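Local coordinates for protein 3-keto-5-aminohexanoate cleavage enzyme (Ralstonia eutropha, PDB 3C6C) that probably cleaves 3-keto-5-aminohexanoate as a metal-dependent member of the beta-keto acid cleavage enzyme family with a TIM beta/alpha-barrel fold, at residues Val187-Pro190 / Gly191-Leu194; Thr227-Tyr230 / Gln231-Ile235. All coordinates share one frame; numbering follows the deposited sequence. Where two conformers were deposited one is given.

Contact 1 of 2, residues Val187-Pro190 / Gly191-Leu194; sequences VFSP and GDIL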
loop_
_atom_site.group_PDB
_atom_site.type_symbol
_atom_site.label_atom_id
_atom_site.label_comp_id
_atom_site.label_asym_id
_atom_site.label_seq_id
_atom_site.Cartn_x
_atom_site.Cartn_y
_atom_site.Cartn_z
ATOM N N VAL A 187 -13.115 -15.181 -5.658
ATOM C CA VAL A 187 -13.385 -13.956 -4.878
ATOM C C VAL A 187 -13.328 -12.672 -5.696
ATOM O O VAL A 187 -12.491 -12.496 -6.598
ATOM C CB VAL A 187 -12.431 -13.876 -3.634
ATOM C CG1 VAL A 187 -12.572 -15.151 -2.748
ATOM C CG2 VAL A 187 -10.946 -13.610 -4.058
ATOM N N PHE A 188 -14.284 -11.789 -5.392
ATOM C CA PHE A 188 -14.487 -10.533 -6.134
ATOM C C PHE A 188 -14.279 -9.299 -5.280
ATOM O O PHE A 188 -14.430 -8.167 -5.748
ATOM C CB PHE A 188 -15.901 -10.495 -6.730
ATOM C CG PHE A 188 -16.160 -11.551 -7.781
ATOM C CD1 PHE A 188 -16.396 -12.868 -7.416
ATOM C CD2 PHE A 188 -16.218 -11.218 -9.115
ATOM C CE1 PHE A 188 -16.659 -13.824 -8.368
ATOM C CE2 PHE A 188 -16.486 -12.181 -10.078
ATOM C CZ PHE A 188 -16.708 -13.471 -9.695
ATOM N N SER A 189 -13.940 -9.536 -4.016
ATOM C CA SER A 189 -13.863 -8.473 -2.996
ATOM C C SER A 189 -13.127 -8.946 -1.758
ATOM O O SER A 189 -12.936 -10.121 -1.586
ATOM C CB SER A 189 -15.262 -8.065 -2.557
ATOM O OG SER A 189 -15.868 -9.119 -1.810
ATOM N N PRO A 190 -12.757 -8.031 -0.875
ATOM C CA PRO A 190 -12.113 -8.467 0.382
ATOM C C PRO A 190 -13.102 -9.233 1.267
ATOM O O PRO A 190 -12.752 -10.174 1.960
ATOM C CB PRO A 190 -11.682 -7.148 1.022
ATOM C CG PRO A 190 -12.501 -6.119 0.375
ATOM C CD PRO A 190 -12.674 -6.566 -1.035
ATOM N N GLY A 191 -14.342 -8.791 1.215
ATOM C CA GLY A 191 -15.421 -9.421 1.966
ATOM C C GLY A 191 -15.567 -10.879 1.607
ATOM O O GLY A 191 -15.775 -11.735 2.458
ATOM N N ASP A 192 -15.429 -11.160 0.322
ATOM C CA ASP A 192 -15.490 -12.527 -0.175
ATOM C C ASP A 192 -14.350 -13.375 0.417
ATOM O O ASP A 192 -14.537 -14.543 0.771
ATOM C CB ASP A 192 -15.398 -12.583 -1.716
ATOM C CG ASP A 192 -16.629 -12.042 -2.446
ATOM O OD1 ASP A 192 -17.678 -11.688 -1.828
ATOM O OD2 ASP A 192 -16.523 -11.956 -3.706
ATOM N N ILE A 193 -13.167 -12.774 0.487
ATOM C CA ILE A 193 -11.984 -13.435 1.070
ATOM C C ILE A 193 -12.252 -13.774 2.548
ATOM O O ILE A 193 -11.912 -14.854 3.033
ATOM C CB ILE A 193 -10.689 -12.623 0.906
ATOM C CG1 ILE A 193 -10.365 -12.511 -0.598
ATOM C CG2 ILE A 193 -9.545 -13.254 1.703
ATOM C CD1 ILE A 193 -9.265 -11.489 -0.945
ATOM N N LEU A 194 -12.865 -12.833 3.250
ATOM C CA LEU A 194 -13.203 -13.058 4.670
ATOM C C LEU A 194 -14.127 -14.252 4.815
ATOM O O LEU A 194 -13.972 -15.079 5.734
ATOM C CB LEU A 194 -13.842 -11.822 5.312
ATOM C CG LEU A 194 -12.979 -10.569 5.444
ATOM C CD1 LEU A 194 -13.697 -9.558 6.310
ATOM C CD2 LEU A 194 -11.593 -10.860 5.959
HETATM O O HOH W 1 -18.533 -9.007 -2.502
#
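S189 caps the first turn of helix 190-201: its OG takes the backbone N-H of D192, 3.0 Å from OG to N at an angle of 153°. The serine's first torsion sets OG between its own N and carbonyl carbon and turns it toward the start of the helix. D192 answers in the reverse direction. With CG folded beside its own backbone N (chi1 -70°), the carboxylate reaches back past the cap, and OD2 accepts the N-H of F188 over 2.8 Å. OD2 is met on its anti side, 17° out of the carboxylate plane. The same oxygen lies at the edge of the F188 ring, in its plane, and is also hydrogen-bonded to T149 OG1.

The tight part is where strand 182-187 runs out. V187 CB sits 3.8 Å from D192 CB, the valine and aspartate side chains running past one another head to tail. V187 CG2 meets I193 CG1 at 3.7 Å, the isoleucine lying across the valine. Helical bonding proper is under way at L194, whose N reaches P190 O over 3.0 Å. The looser side carries a water that donates to D192 OD1 and is hydrogen-bonded to S189 OG; S189 is itself partly exposed and packs on S189 of the second subunit.

This is a beta-to-alpha junction at the C-terminal end of a barrel strand, with the F188 side chain about 9 Å from the bound nickel. Two backbone N-H groups at the junction are thus satisfied by side chains, and these two bonds tie the strand end to the helix start. The helix start and the F188 N-H would probably favour the ionised form of D192.

Contact 2 of 2, residues Thr227-Tyr230 / Gln231-Ile235; sequences TMIY and QRNLI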
loop_
_atom_site.group_PDB
_atom_site.type_symbol
_atom_site.label_atom_id
_atom_site.label_comp_id
_atom_site.label_asym_id
_atom_site.label_seq_id
_atom_site.Cartn_x
_atom_site.Cartn_y
_atom_site.Cartn_z
ATOM N N THR A 227 -4.896 -3.471 -6.072
ATOM C CA THR A 227 -5.978 -4.353 -5.682
ATOM C C THR A 227 -5.403 -5.702 -5.308
ATOM O O THR A 227 -5.751 -6.280 -4.286
ATOM C CB THR A 227 -7.036 -4.527 -6.798
ATOM O OG1 THR A 227 -7.627 -3.259 -7.090
ATOM C CG2 THR A 227 -8.123 -5.524 -6.376
HETATM N N MSE A 228 -4.502 -6.171 -6.157
HETATM C CA MSE A 228 -3.907 -7.495 -5.981
HETATM C C MSE A 228 -3.103 -7.584 -4.686
HETATM O O MSE A 228 -3.235 -8.542 -3.926
HETATM C CB MSE A 228 -3.020 -7.887 -7.184
HETATM C CG MSE A 228 -2.778 -9.391 -7.200
HETATM SE SE MSE A 228 -1.685 -9.971 -8.648
HETATM C CE MSE A 228 -2.776 -9.439 -10.106
ATOM N N ILE A 229 -2.320 -6.549 -4.392
ATOM C CA ILE A 229 -1.479 -6.523 -3.169
ATOM C C ILE A 229 -2.351 -6.522 -1.910
ATOM O O ILE A 229 -2.119 -7.253 -0.938
ATOM C CB ILE A 229 -0.535 -5.280 -3.129
ATOM C CG1 ILE A 229 0.584 -5.451 -4.152
ATOM C CG2 ILE A 229 0.062 -5.081 -1.718
ATOM C CD1 ILE A 229 1.433 -4.203 -4.371
ATOM N N TYR A 230 -3.364 -5.675 -1.973
ATOM C CA TYR A 230 -4.290 -5.479 -0.836
ATOM C C TYR A 230 -5.026 -6.775 -0.507
ATOM O O TYR A 230 -5.045 -7.240 0.646
ATOM C CB TYR A 230 -5.287 -4.343 -1.103
ATOM C CG TYR A 230 -6.479 -4.394 -0.185
ATOM C CD1 TYR A 230 -6.345 -4.117 1.172
ATOM C CD2 TYR A 230 -7.733 -4.733 -0.659
ATOM C CE1 TYR A 230 -7.449 -4.179 2.035
ATOM C CE2 TYR A 230 -8.823 -4.788 0.163
ATOM C CZ TYR A 230 -8.684 -4.513 1.522
ATOM O OH TYR A 230 -9.771 -4.571 2.330
ATOM N N GLN A 231 -5.586 -7.385 -1.547
ATOM C CA GLN A 231 -6.351 -8.602 -1.374
ATOM C C GLN A 231 -5.430 -9.766 -0.996
ATOM O O GLN A 231 -5.798 -10.634 -0.213
ATOM C CB GLN A 231 -7.278 -8.900 -2.553
ATOM C CG GLN A 231 -8.413 -7.916 -2.634
ATOM C CD GLN A 231 -9.540 -8.228 -3.609
ATOM O OE1 GLN A 231 -10.660 -7.747 -3.422
ATOM N NE2 GLN A 231 -9.255 -8.983 -4.670
ATOM N N ARG A 232 -4.227 -9.784 -1.550
ATOM C CA ARG A 232 -3.299 -10.872 -1.265
ATOM C C ARG A 232 -3.033 -10.936 0.228
ATOM O O ARG A 232 -2.935 -12.006 0.828
ATOM C CB ARG A 232 -1.960 -10.694 -1.994
ATOM C CG ARG A 232 -0.947 -11.820 -1.705
ATOM C CD ARG A 232 0.438 -11.460 -2.163
ATOM N NE ARG A 232 0.945 -10.293 -1.450
ATOM C CZ ARG A 232 2.181 -9.827 -1.562
ATOM N NH1 ARG A 232 3.054 -10.444 -2.347
ATOM N NH2 ARG A 232 2.550 -8.748 -0.876
ATOM N N ASN A 233 -2.926 -9.761 0.825
ATOM C CA ASN A 233 -2.515 -9.678 2.228
ATOM C C ASN A 233 -3.613 -10.178 3.182
ATOM O O ASN A 233 -3.343 -10.421 4.358
ATOM C CB ASN A 233 -1.999 -8.268 2.569
ATOM C CG ASN A 233 -0.696 -7.905 1.805
ATOM O OD1 ASN A 233 -0.027 -8.758 1.220
ATOM N ND2 ASN A 233 -0.359 -6.625 1.805
ATOM N N LEU A 234 -4.825 -10.358 2.648
ATOM C CA LEU A 234 -5.970 -10.909 3.417
ATOM C C LEU A 234 -6.055 -12.420 3.329
ATOM O O LEU A 234 -6.768 -13.075 4.092
ATOM C CB LEU A 234 -7.294 -10.351 2.915
ATOM C CG LEU A 234 -7.502 -8.839 3.053
ATOM C CD1 LEU A 234 -8.843 -8.421 2.392
ATOM C CD2 LEU A 234 -7.454 -8.409 4.509
ATOM N N ILE A 235 -5.345 -12.968 2.361
ATOM C CA ILE A 235 -5.377 -14.431 2.111
ATOM C C ILE A 235 -4.499 -15.188 3.125
ATOM O O ILE A 235 -3.379 -14.760 3.442
ATOM C CB ILE A 235 -5.047 -14.761 0.639
ATOM C CG1 ILE A 235 -6.224 -14.311 -0.225
ATOM C CG2 ILE A 235 -4.848 -16.273 0.457
ATOM C CD1 ILE A 235 -5.969 -14.341 -1.691
#
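Three successive i to i+4 bonds carry the backbone: Q231 N to T227 O at 3.0 Å (166°), R232 N to M228 O at 2.9 Å and N233 N to I229 O at 3.2 Å. A turn in the R232 chain (chi3 62°) lets NE hydrogen-bond N233 OD1 at 3.2 Å, a bond that is doubtful as the asparagine has two conformers. The stronger partner of the guanidinium is E226 of the third subunit, which salt-bridges NH2, while NH1 donates to L260 O. Helix 225-232 belongs to the TIM barrel as the link of a beta-alpha-beta unit between strands 210-214 and 240-244, and a type I turn from R232 to I235 leads toward the second strand. Beyond the backbone, Y230 swings CG anti to its N (chi1 162°), and L234 CD1 comes obliquely to the ring, 4.0 Å from Y230 CZ. The Y230 OH bonds to T227 OG1 of the second subunit, and the ring stacks on Y230 of that chain. T227 CG2 runs alongside the Q231 chain, 4.0 Å from Q231 NE2. The selenomethionine M228 leaves the helix on another side and packs on W241 and M253.

In the fold
Contact 1 comes first along the chain, where strand 182-187 passes into helix 190-201; contact 2 follows, taking in most of helix 225-232 and the turn that leaves it, with strand 210-214 between them. Their centres are 10 Å apart, on the same side of the chain's centre, and they touch directly: P190 CB lies 3.4 Å from L234 CD1, and Q231 OE1 comes within 3.3 Å of P190 N. The start of one barrel helix thus packs on the end of the next. Both contacts also meet the second subunit, and contact 2 the third, so this pair of neighbouring helices takes part in building the four-chain assembly.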